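Local coordinates for protein L-methionine gamma-lyase (Fusobacterium nucleatum subsp. nucleatum, PDB 6LXU) that belongs to the pyridoxal-phosphate-dependent Cys/Met metabolism enzymes and works as a tetrameric lyase that holds its cofactor covalently on the chain, at residues Leu377-Gly380 and Asp386-Ala389; Arg275-Phe280 and Glu382-Ile387; Ile315-Lys320 and Lys327-Asn332. All blocks are in the same frame, centred on the assembly; numbering follows the deposited sequence.

Following the chain from the N terminus, contact 2 opens first, on helix 263-282, and waits about a hundred residues for its partner. Within that span contact 3 closes a short local loop: strand 314-319 runs out and a short turn leads into helix 322-332, which packs against it. Contact 1 opens at the end of strand 374-378, the sheet neighbour of 314-319, before contact 2 has closed, and the two end on the same stretch of helix 384-396, sharing Asp-386 and Ile-387. Contacts 1 and 2 therefore join two helices and a strand end, while Ile-315 at the start of the contact 3 strand packs on both Val-379 and Ile-277.

Contact 1 of 3, residues Leu377-Gly380 and Asp386-Ala389; sequences LSVG and DIIA
Val-379 and Ile-387 meet at a light apolar contact just where the chain leaves strand 374-378 and, a few residues on, enters helix 384-396. The touch is made by the ends of two branches, Val-379 CG1 standing 4.5 Å from Ile-387 CD1. Ile-387 does most of the reaching: its CB points at the strand end, and with CG1 anti to the carbonyl carbon and chi2 extended (168°) the CD1 methyl is carried toward Val-379 and Gly-380.

The same CD1 methyl of Ile-387 also lies 4.3 Å from Gly-380 O, a van der Waals approach to the carbonyl. That oxygen is hydrogen-bonded to Asn-273 ND2, and two neighbouring backbone groups are also hydrogen-bonded: Val-379 O with His-270 ND1 and Gly-380 N with Thr-347 OG1.

The contact lies on the link from strand 374-378 of the mixed sheet in the C-terminal domain to the last helix, 384-396, and is buried throughout at the points of touch. Helix 263-282 brings Ile-277 against both side chains; strand 314-319 meets Val-379 through Ile-315, and Thr-347 reaches Ile-387 from a loop.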
ATOM      1  N   LEU A 377      10.574 -27.083 -11.763  1.00  6.84           N
ATOM      2  CA  LEU A 377      10.083 -26.914 -10.407  1.00  6.65           C
ATOM      3  C   LEU A 377      10.864 -25.810  -9.692  1.00  6.38           C
ATOM      4  O   LEU A 377      12.099 -25.863  -9.592  1.00  6.76           O
ATOM      5  CB  LEU A 377      10.252 -28.236  -9.667  1.00  6.93           C
ATOM      6  CG  LEU A 377       9.726 -28.311  -8.245  1.00  7.15           C
ATOM      7  CD1 LEU A 377       8.216 -28.222  -8.220  1.00  7.23           C
ATOM      8  CD2 LEU A 377      10.177 -29.608  -7.587  1.00  7.35           C
ATOM      9  N   SER A 378      10.137 -24.798  -9.200  1.00  6.00           N
ATOM     10  CA  SER A 378      10.692 -23.786  -8.289  1.00  5.93           C
ATOM     11  C   SER A 378      10.331 -24.214  -6.875  1.00  5.78           C
ATOM     12  O   SER A 378       9.164 -24.118  -6.467  1.00  5.81           O
ATOM     13  CB  SER A 378      10.097 -22.420  -8.595  1.00  5.98           C
ATOM     14  OG  SER A 378      10.499 -21.471  -7.612  1.00  6.10           O
ATOM     15  N   VAL A 379      11.300 -24.732  -6.144  1.00  5.70           N
ATOM     16  CA  VAL A 379      11.031 -25.266  -4.823  1.00  5.84           C
ATOM     17  C   VAL A 379      10.781 -24.118  -3.835  1.00  5.79           C
ATOM     18  O   VAL A 379      11.609 -23.206  -3.718  1.00  5.80           O
ATOM     19  CB  VAL A 379      12.213 -26.131  -4.343  1.00  6.04           C
ATOM     20  CG1 VAL A 379      12.018 -26.611  -2.911  1.00  6.38           C
ATOM     21  CG2 VAL A 379      12.425 -27.321  -5.282  1.00  6.35           C
ATOM     22  N   GLY A 380       9.649 -24.190  -3.138  1.00  5.68           N
ATOM     23  CA  GLY A 380       9.271 -23.192  -2.147  1.00  5.81           C
ATOM     24  C   GLY A 380       9.719 -23.548  -0.749  1.00  5.90           C
ATOM     25  O   GLY A 380      10.669 -24.310  -0.552  1.00  6.42           O
ATOM     26  N   ASP A 386       5.778 -32.474   2.836  1.00  8.34           N
ATOM     27  CA  ASP A 386       4.522 -32.184   2.165  1.00  8.15           C
ATOM     28  C   ASP A 386       4.719 -31.973   0.665  1.00  7.80           C
ATOM     29  O   ASP A 386       3.878 -32.388  -0.138  1.00  7.93           O
ATOM     30  CB  ASP A 386       3.867 -30.946   2.794  1.00  8.31           C
ATOM     31  CG  ASP A 386       3.543 -31.134   4.263  1.00  8.66           C
ATOM     32  OD1 ASP A 386       3.217 -32.285   4.672  1.00  9.99           O
ATOM     33  OD2 ASP A 386       3.600 -30.138   5.021  1.00  8.27           O
ATOM     34  N   ILE A 387       5.813 -31.319   0.276  1.00  7.58           N
ATOM     35  CA  ILE A 387       6.096 -31.142  -1.141  1.00  7.58           C
ATOM     36  C   ILE A 387       6.326 -32.517  -1.787  1.00  7.66           C
ATOM     37  O   ILE A 387       5.769 -32.805  -2.841  1.00  7.86           O
ATOM     38  CB  ILE A 387       7.317 -30.227  -1.387  1.00  7.28           C
ATOM     39  CG1 ILE A 387       7.131 -28.835  -0.736  1.00  7.24           C
ATOM     40  CG2 ILE A 387       7.554 -30.062  -2.885  1.00  7.58           C
ATOM     41  CD1 ILE A 387       8.417 -28.024  -0.706  1.00  7.14           C
ATOM     42  N   ILE A 388       7.142 -33.338  -1.136  1.00  7.92           N
ATOM     43  CA  ILE A 388       7.420 -34.686  -1.639  1.00  8.62           C
ATOM     44  C   ILE A 388       6.160 -35.544  -1.674  1.00  9.03           C
ATOM     45  O   ILE A 388       5.946 -36.257  -2.658  1.00  9.20           O
ATOM     46  CB  ILE A 388       8.583 -35.342  -0.872  1.00  9.11           C
ATOM     47  CG1 ILE A 388       9.886 -34.627  -1.259  1.00  9.70           C
ATOM     48  CG2 ILE A 388       8.681 -36.836  -1.205  1.00  9.37           C
ATOM     49  CD1 ILE A 388      11.128 -35.033  -0.493  1.00  9.88           C
ATOM     50  N   ALA A 389       5.318 -35.475  -0.651  1.00  8.80           N
ATOM     51  CA  ALA A 389       4.074 -36.254  -0.675  1.00  9.08           C
ATOM     52  C   ALA A 389       3.200 -35.858  -1.856  1.00  9.04           C
ATOM     53  O   ALA A 389       2.576 -36.720  -2.503  1.00  9.33           O
ATOM     54  CB  ALA A 389       3.324 -36.105   0.638  1.00  9.37           C
TER

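Contact 2 of 3, residues Arg275-Phe280 and Glu382-Ile387; sequences RTIVDF and ENVEDI
Ile-277 meets Val-384 and Ile-387 in an apolar helix-to-helix contact between helix 263-282 and the first turn of helix 384-396, in the C-terminal domain of a fold-type I (aspartate aminotransferase-like) pyridoxal-phosphate enzyme. The backbones come closest at Ile-277 and Val-384, whose CA atoms lie 7.6 Å apart.

In Val-384, chi1 of 72° seats CG1 between the backbone N and the carbonyl carbon and leaves CG2 anti to the backbone N, pointed at the other helix. Val-384 CG2 lies 3.9 Å from Ile-277 CG1, the two side chains sliding past each other in opposite directions, and 3.9 Å from Thr-276 CG2, whose side chain crosses it at about a right angle. Deeper in, Ile-277 crosses Ile-387 nearly at a right angle, its CD1 3.7 Å from Ile-387 CG2 and 4.1 Å from Ile-387 CD1. One turn beyond Val-384, Ile-388 continues the packing on Thr-276, Ile-277 and Phe-280.

The far side of the helix start faces the second subunit, where Asp-386 OD2 hydrogen-bonds with Thr-13 OG1 and Gly-10 N of that chain. Asn-383 sits at the N-cap without a side-chain capping bond, and its backbone O accepts from both Asp-386 N (2.9 Å) and Ile-387 N.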
ATOM      1  N   ARG A 275      17.513 -29.711  -2.239  1.00  7.77           N
ATOM      2  CA  ARG A 275      18.465 -30.829  -2.267  1.00  8.89           C
ATOM      3  C   ARG A 275      17.771 -32.145  -1.909  1.00  8.52           C
ATOM      4  O   ARG A 275      18.032 -33.190  -2.536  1.00  8.75           O
ATOM      5  CB  ARG A 275      19.690 -30.538  -1.381  1.00 10.63           C
ATOM      6  CG  ARG A 275      20.641 -29.564  -2.072  1.00 12.59           C
ATOM      7  CD  ARG A 275      21.920 -29.210  -1.330  1.00 14.78           C
ATOM      8  NE  ARG A 275      21.776 -27.980  -0.548  1.00 16.56           N
ATOM      9  CZ  ARG A 275      21.440 -27.917   0.741  1.00 16.64           C
ATOM     10  NH1 ARG A 275      21.203 -29.032   1.435  1.00 18.01           N
ATOM     11  NH2 ARG A 275      21.339 -26.737   1.346  1.00 15.54           N
ATOM     12  N   THR A 276      16.860 -32.112  -0.941  1.00  8.32           N
ATOM     13  CA  THR A 276      16.108 -33.288  -0.559  1.00  8.50           C
ATOM     14  C   THR A 276      15.178 -33.751  -1.676  1.00  8.24           C
ATOM     15  O   THR A 276      15.053 -34.958  -1.947  1.00  8.55           O
ATOM     16  CB  THR A 276      15.327 -32.983   0.735  1.00  9.13           C
ATOM     17  OG1 THR A 276      16.269 -32.665   1.759  1.00 10.57           O
ATOM     18  CG2 THR A 276      14.495 -34.149   1.172  1.00  9.65           C
ATOM     19  N   ILE A 277      14.544 -32.805  -2.354  1.00  7.48           N
ATOM     20  CA  ILE A 277      13.670 -33.137  -3.473  1.00  7.52           C
ATOM     21  C   ILE A 277      14.473 -33.687  -4.656  1.00  7.49           C
ATOM     22  O   ILE A 277      14.004 -34.614  -5.327  1.00  7.66           O
ATOM     23  CB  ILE A 277      12.797 -31.920  -3.859  1.00  7.38           C
ATOM     24  CG1 ILE A 277      11.833 -31.608  -2.709  1.00  7.47           C
ATOM     25  CG2 ILE A 277      12.021 -32.157  -5.145  1.00  7.55           C
ATOM     26  CD1 ILE A 277      11.257 -30.214  -2.775  1.00  7.78           C
ATOM     27  N   VAL A 278      15.654 -33.147  -4.912  1.00  7.57           N
ATOM     28  CA  VAL A 278      16.515 -33.685  -5.978  1.00  7.93           C
ATOM     29  C   VAL A 278      16.807 -35.166  -5.733  1.00  8.50           C
ATOM     30  O   VAL A 278      16.704 -35.987  -6.665  1.00  9.05           O
ATOM     31  CB  VAL A 278      17.832 -32.894  -6.101  1.00  7.89           C
ATOM     32  CG1 VAL A 278      18.853 -33.605  -6.993  1.00  8.20           C
ATOM     33  CG2 VAL A 278      17.557 -31.505  -6.646  1.00  8.03           C
ATOM     34  N   ASP A 279      17.160 -35.520  -4.503  1.00  9.22           N
ATOM     35  CA  ASP A 279      17.446 -36.922  -4.199  1.00 10.73           C
ATOM     36  C   ASP A 279      16.219 -37.799  -4.452  1.00 10.41           C
ATOM     37  O   ASP A 279      16.344 -38.885  -5.057  1.00 10.94           O
ATOM     38  CB  ASP A 279      17.926 -37.072  -2.760  1.00 12.81           C
ATOM     39  CG  ASP A 279      18.588 -38.417  -2.514  1.00 15.80           C
ATOM     40  OD1 ASP A 279      19.601 -38.705  -3.171  1.00 19.57           O
ATOM     41  OD2 ASP A 279      18.067 -39.186  -1.698  1.00 19.62           O
ATOM     42  N   PHE A 280      15.046 -37.341  -4.017  1.00  9.60           N
ATOM     43  CA  PHE A 280      13.794 -38.050  -4.260  1.00  9.56           C
ATOM     44  C   PHE A 280      13.529 -38.241  -5.757  1.00  9.15           C
ATOM     45  O   PHE A 280      13.240 -39.354  -6.221  1.00  9.44           O
ATOM     46  CB  PHE A 280      12.638 -37.294  -3.587  1.00  9.80           C
ATOM     47  CG  PHE A 280      11.286 -37.736  -4.028  1.00 10.29           C
ATOM     48  CD1 PHE A 280      10.748 -38.930  -3.557  1.00 10.81           C
ATOM     49  CD2 PHE A 280      10.541 -36.983  -4.927  1.00 10.74           C
ATOM     50  CE1 PHE A 280       9.489 -39.339  -3.960  1.00 11.48           C
ATOM     51  CE2 PHE A 280       9.290 -37.399  -5.333  1.00 11.70           C
ATOM     52  CZ  PHE A 280       8.769 -38.577  -4.852  1.00 11.65           C
ATOM     53  N   GLU A 382       7.561 -24.635   1.824  1.00  5.90           N
ATOM     54  CA  GLU A 382       6.695 -25.563   2.535  1.00  6.08           C
ATOM     55  C   GLU A 382       7.530 -26.659   3.193  1.00  6.31           C
ATOM     56  O   GLU A 382       8.704 -26.877   2.847  1.00  6.45           O
ATOM     57  CB  GLU A 382       5.671 -26.202   1.600  1.00  6.13           C
ATOM     58  CG  GLU A 382       4.768 -25.218   0.871  1.00  6.14           C
ATOM     59  CD  GLU A 382       5.252 -24.821  -0.505  1.00  6.04           C
ATOM     60  OE1 GLU A 382       6.461 -25.003  -0.790  1.00  5.95           O
ATOM     61  OE2 GLU A 382       4.423 -24.339  -1.309  1.00  6.16           O
ATOM     62  N   ASN A 383       6.939 -27.363   4.153  1.00  6.57           N
ATOM     63  CA  ASN A 383       7.651 -28.500   4.741  1.00  6.90           C
ATOM     64  C   ASN A 383       7.940 -29.526   3.655  1.00  7.07           C
ATOM     65  O   ASN A 383       7.069 -29.866   2.855  1.00  7.26           O
ATOM     66  CB  ASN A 383       6.876 -29.084   5.891  1.00  7.00           C
ATOM     67  CG  ASN A 383       6.757 -28.091   7.020  1.00  7.18           C
ATOM     68  OD1 ASN A 383       5.835 -27.275   7.043  1.00  7.44           O
ATOM     69  ND2 ASN A 383       7.728 -28.103   7.924  1.00  7.67           N
ATOM     70  N   VAL A 384       9.194 -29.960   3.597  1.00  7.36           N
ATOM     71  CA  VAL A 384       9.640 -30.761   2.461  1.00  8.06           C
ATOM     72  C   VAL A 384       8.866 -32.079   2.351  1.00  8.29           C
ATOM     73  O   VAL A 384       8.620 -32.564   1.246  1.00  8.55           O
ATOM     74  CB  VAL A 384      11.161 -30.987   2.501  1.00  8.69           C
ATOM     75  CG1 VAL A 384      11.574 -31.959   3.587  1.00  9.20           C
ATOM     76  CG2 VAL A 384      11.684 -31.425   1.137  1.00  9.07           C
ATOM     77  N   GLU A 385       8.448 -32.627   3.490  1.00  8.59           N
ATOM     78  CA  GLU A 385       7.668 -33.868   3.496  1.00  9.46           C
ATOM     79  C   GLU A 385       6.365 -33.671   2.738  1.00  9.02           C
ATOM     80  O   GLU A 385       5.883 -34.594   2.077  1.00  9.11           O
ATOM     81  CB  GLU A 385       7.351 -34.344   4.920  1.00 10.92           C
ATOM     82  CG  GLU A 385       8.557 -34.682   5.791  1.00 12.46           C
ATOM     83  CD  GLU A 385       9.272 -33.491   6.424  1.00 13.37           C
ATOM     84  OE1 GLU A 385       8.795 -32.332   6.302  1.00 13.02           O
ATOM     85  OE2 GLU A 385      10.321 -33.725   7.070  1.00 16.17           O
ATOM     86  N   ASP A 386       5.778 -32.474   2.836  1.00  8.34           N
ATOM     87  CA  ASP A 386       4.522 -32.184   2.165  1.00  8.15           C
ATOM     88  C   ASP A 386       4.719 -31.973   0.665  1.00  7.80           C
ATOM     89  O   ASP A 386       3.878 -32.388  -0.138  1.00  7.93           O
ATOM     90  CB  ASP A 386       3.867 -30.946   2.794  1.00  8.31           C
ATOM     91  CG  ASP A 386       3.543 -31.134   4.263  1.00  8.66           C
ATOM     92  OD1 ASP A 386       3.217 -32.285   4.672  1.00  9.99           O
ATOM     93  OD2 ASP A 386       3.600 -30.138   5.021  1.00  8.27           O
ATOM     94  N   ILE A 387       5.813 -31.319   0.276  1.00  7.58           N
ATOM     95  CA  ILE A 387       6.096 -31.142  -1.141  1.00  7.58           C
ATOM     96  C   ILE A 387       6.326 -32.517  -1.787  1.00  7.66           C
ATOM     97  O   ILE A 387       5.769 -32.805  -2.841  1.00  7.86           O
ATOM     98  CB  ILE A 387       7.317 -30.227  -1.387  1.00  7.28           C
ATOM     99  CG1 ILE A 387       7.131 -28.835  -0.736  1.00  7.24           C
ATOM    100  CG2 ILE A 387       7.554 -30.062  -2.885  1.00  7.58           C
ATOM    101  CD1 ILE A 387       8.417 -28.024  -0.706  1.00  7.14           C
TER

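Contact 3 of 3, residues Ile315-Lys320 and Lys327-Asn332; sequences ISFELK and KTLLNN
The strand 315-319 and the helical segment 327-332 face each other with their nearest CA atoms, Leu-319 and Leu-329, 9.3 Å apart, a spacing bridged entirely by side chains. Leu-329 spans it: its CG is anti to the backbone N (chi1 174°), which sends CD2 toward the strand to meet two residues there. Leu-319 CD1 lies 4.0 Å from Leu-329 CD2, the two leucines crossing at about a right angle. Phe-317 comes from the opposite direction and offers its ring edge: Leu-329 CD2 sits near the ring plane, 4.1 Å from both CE2 and CZ of Phe-317. Leu-319 CD2 also lies in the plane of that ring at its edge.

Strand, short turn and the helix that follows form a β-α unit of the C-terminal domain, in which helix 322-332 packs over the face of the mixed sheet that carries Phe-317 and Leu-319. Strand 314-319 lies between strands 287-291 and 374-378; Val-375 touches both Phe-317 and Leu-319, and Leu-281 of helix 263-282 rests on the phenylalanine. On the helix, Lys-327 NZ forms a salt bridge to Glu-44 of the third subunit, and Asn-331 hydrogen-bonds with Ala-43 and Glu-44 there. Asn-332 turns its amide back along its own segment, ND2 giving a nearly straight hydrogen bond (2.8 Å, 172°) to Thr-328 O, tilted 26° from the carbonyl plane.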
ATOM      1  N   ILE A 315      14.858 -26.892 -10.009  1.00  7.00           N
ATOM      2  CA  ILE A 315      15.110 -28.279 -10.448  1.00  7.48           C
ATOM      3  C   ILE A 315      14.325 -28.466 -11.722  1.00  7.92           C
ATOM      4  O   ILE A 315      13.131 -28.138 -11.754  1.00  8.84           O
ATOM      5  CB  ILE A 315      14.608 -29.324  -9.439  1.00  7.50           C
ATOM      6  CG1 ILE A 315      15.135 -29.063  -8.021  1.00  7.68           C
ATOM      7  CG2 ILE A 315      15.002 -30.723  -9.920  1.00  7.69           C
ATOM      8  CD1 ILE A 315      14.433 -29.870  -6.955  1.00  7.68           C
ATOM      9  N   SER A 316      14.938 -29.014 -12.765  1.00  7.90           N
ATOM     10  CA  SER A 316      14.137 -29.522 -13.876  1.00  8.35           C
ATOM     11  C   SER A 316      14.325 -31.020 -13.967  1.00  8.27           C
ATOM     12  O   SER A 316      15.322 -31.570 -13.502  1.00  8.61           O
ATOM     13  CB  SER A 316      14.477 -28.855 -15.192  1.00  8.81           C
ATOM     14  OG  SER A 316      14.171 -27.480 -15.120  1.00 10.26           O
ATOM     15  N   PHE A 317      13.346 -31.696 -14.540  1.00  8.38           N
ATOM     16  CA  PHE A 317      13.453 -33.146 -14.640  1.00  8.74           C
ATOM     17  C   PHE A 317      12.637 -33.629 -15.814  1.00  8.74           C
ATOM     18  O   PHE A 317      11.676 -32.992 -16.232  1.00  9.22           O
ATOM     19  CB  PHE A 317      13.061 -33.844 -13.326  1.00  9.20           C
ATOM     20  CG  PHE A 317      11.671 -33.530 -12.827  1.00  9.54           C
ATOM     21  CD1 PHE A 317      11.418 -32.402 -12.040  1.00  9.40           C
ATOM     22  CD2 PHE A 317      10.615 -34.394 -13.093  1.00  9.98           C
ATOM     23  CE1 PHE A 317      10.141 -32.141 -11.564  1.00 10.01           C
ATOM     24  CE2 PHE A 317       9.338 -34.138 -12.618  1.00 10.46           C
ATOM     25  CZ  PHE A 317       9.099 -33.005 -11.851  1.00 10.27           C
ATOM     26  N   GLU A 318      13.056 -34.774 -16.358  1.00  9.10           N
ATOM     27  CA  GLU A 318      12.387 -35.392 -17.510  1.00  9.48           C
ATOM     28  C   GLU A 318      11.598 -36.597 -17.046  1.00  9.64           C
ATOM     29  O   GLU A 318      12.166 -37.553 -16.515  1.00  9.79           O
ATOM     30  CB  GLU A 318      13.406 -35.823 -18.558  1.00 10.19           C
ATOM     31  CG  GLU A 318      12.795 -36.293 -19.879  1.00 11.00           C
ATOM     32  CD  GLU A 318      12.372 -35.169 -20.809  1.00 11.45           C
ATOM     33  OE1 GLU A 318      12.934 -34.057 -20.713  1.00 12.37           O
ATOM     34  OE2 GLU A 318      11.513 -35.407 -21.686  1.00 11.94           O
ATOM     35  N   LEU A 319      10.295 -36.566 -17.241  1.00  9.56           N
ATOM     36  CA  LEU A 319       9.467 -37.728 -16.991  1.00 10.29           C
ATOM     37  C   LEU A 319       9.620 -38.714 -18.149  1.00 10.89           C
ATOM     38  O   LEU A 319       9.531 -38.322 -19.312  1.00 11.24           O
ATOM     39  CB  LEU A 319       8.006 -37.320 -16.870  1.00 10.34           C
ATOM     40  CG  LEU A 319       7.697 -36.448 -15.655  1.00 10.63           C
ATOM     41  CD1 LEU A 319       6.323 -35.821 -15.813  1.00 11.12           C
ATOM     42  CD2 LEU A 319       7.792 -37.267 -14.384  1.00 11.12           C
ATOM     43  N   LYS A 320       9.844 -39.993 -17.839  1.00 11.93           N
ATOM     44  CA  LYS A 320      10.047 -40.985 -18.912  1.00 12.81           C
ATOM     45  C   LYS A 320       8.825 -41.161 -19.816  1.00 13.33           C
ATOM     46  O   LYS A 320       8.976 -41.567 -20.990  1.00 14.06           O
ATOM     47  CB  LYS A 320      10.513 -42.326 -18.342  1.00 13.46           C
ATOM     48  CG  LYS A 320       9.469 -43.131 -17.602  1.00 14.00           C
ATOM     49  CD  LYS A 320      10.146 -44.272 -16.865  1.00 14.58           C
ATOM     50  CE  LYS A 320       9.163 -45.321 -16.404  1.00 15.11           C
ATOM     51  NZ  LYS A 320       8.858 -46.311 -17.478  1.00 15.37           N
ATOM     52  N   LYS A 327       1.519 -33.533 -18.247  1.00 11.52           N
ATOM     53  CA  LYS A 327       0.199 -32.956 -17.962  1.00 12.19           C
ATOM     54  C   LYS A 327      -0.495 -33.690 -16.816  1.00 12.23           C
ATOM     55  O   LYS A 327      -1.072 -33.063 -15.921  1.00 12.44           O
ATOM     56  CB  LYS A 327      -0.692 -32.963 -19.212  1.00 12.61           C
ATOM     57  CG  LYS A 327      -0.144 -32.157 -20.371  1.00 13.06           C
ATOM     58  CD  LYS A 327      -1.210 -31.786 -21.399  1.00 13.55           C
ATOM     59  CE  LYS A 327      -1.954 -32.990 -21.960  1.00 14.35           C
ATOM     60  NZ  LYS A 327      -3.100 -32.569 -22.805  1.00 14.97           N
ATOM     61  N   THR A 328      -0.436 -35.024 -16.832  1.00 12.33           N
ATOM     62  CA  THR A 328      -1.052 -35.820 -15.790  1.00 12.96           C
ATOM     63  C   THR A 328      -0.456 -35.506 -14.414  1.00 11.97           C
ATOM     64  O   THR A 328      -1.200 -35.359 -13.449  1.00 12.03           O
ATOM     65  CB  THR A 328      -0.964 -37.326 -16.110  1.00 14.21           C
ATOM     66  OG1 THR A 328      -1.742 -37.587 -17.287  1.00 15.99           O
ATOM     67  CG2 THR A 328      -1.492 -38.170 -14.958  1.00 15.10           C
ATOM     68  N   LEU A 329       0.872 -35.431 -14.332  1.00 11.21           N
ATOM     69  CA  LEU A 329       1.517 -35.059 -13.081  1.00 10.47           C
ATOM     70  C   LEU A 329       0.981 -33.718 -12.580  1.00  9.93           C
ATOM     71  O   LEU A 329       0.451 -33.627 -11.475  1.00  9.82           O
ATOM     72  CB  LEU A 329       3.042 -34.961 -13.237  1.00 10.37           C
ATOM     73  CG  LEU A 329       3.782 -34.425 -11.999  1.00 10.56           C
ATOM     74  CD1 LEU A 329       3.560 -35.319 -10.795  1.00 10.74           C
ATOM     75  CD2 LEU A 329       5.263 -34.240 -12.279  1.00 10.52           C
ATOM     76  N   LEU A 330       1.105 -32.689 -13.410  1.00  9.56           N
ATOM     77  CA  LEU A 330       0.747 -31.342 -12.960  1.00  9.65           C
ATOM     78  C   LEU A 330      -0.720 -31.222 -12.619  1.00 10.28           C
ATOM     79  O   LEU A 330      -1.076 -30.601 -11.616  1.00  9.82           O
ATOM     80  CB  LEU A 330       1.137 -30.286 -13.976  1.00  9.56           C
ATOM     81  CG  LEU A 330       2.548 -29.737 -13.771  1.00  9.55           C
ATOM     82  CD1 LEU A 330       3.639 -30.788 -13.936  1.00  9.71           C
ATOM     83  CD2 LEU A 330       2.789 -28.593 -14.729  1.00  9.91           C
ATOM     84  N   ASN A 331      -1.585 -31.837 -13.427  1.00 10.54           N
ATOM     85  CA  ASN A 331      -3.031 -31.747 -13.190  1.00 11.22           C
ATOM     86  C   ASN A 331      -3.501 -32.424 -11.905  1.00 11.54           C
ATOM     87  O   ASN A 331      -4.606 -32.145 -11.435  1.00 12.97           O
ATOM     88  CB  ASN A 331      -3.808 -32.274 -14.396  1.00 11.72           C
ATOM     89  CG  ASN A 331      -3.707 -31.353 -15.591  1.00 12.04           C
ATOM     90  OD1 ASN A 331      -3.304 -30.195 -15.466  1.00 12.71           O
ATOM     91  ND2 ASN A 331      -4.050 -31.863 -16.765  1.00 13.08           N
ATOM     92  N   ASN A 332      -2.677 -33.297 -11.330  1.00 11.04           N
ATOM     93  CA  ASN A 332      -2.996 -33.977 -10.075  1.00 11.30           C
ATOM     94  C   ASN A 332      -2.371 -33.367  -8.826  1.00 11.22           C
ATOM     95  O   ASN A 332      -2.666 -33.817  -7.719  1.00 11.85           O
ATOM     96  CB  ASN A 332      -2.614 -35.455 -10.182  1.00 12.32           C
ATOM     97  CG  ASN A 332      -3.656 -36.252 -10.915  1.00 13.08           C
ATOM     98  OD1 ASN A 332      -4.668 -36.625 -10.327  1.00 15.47           O
ATOM     99  ND2 ASN A 332      -3.429 -36.504 -12.197  1.00 14.00           N
TER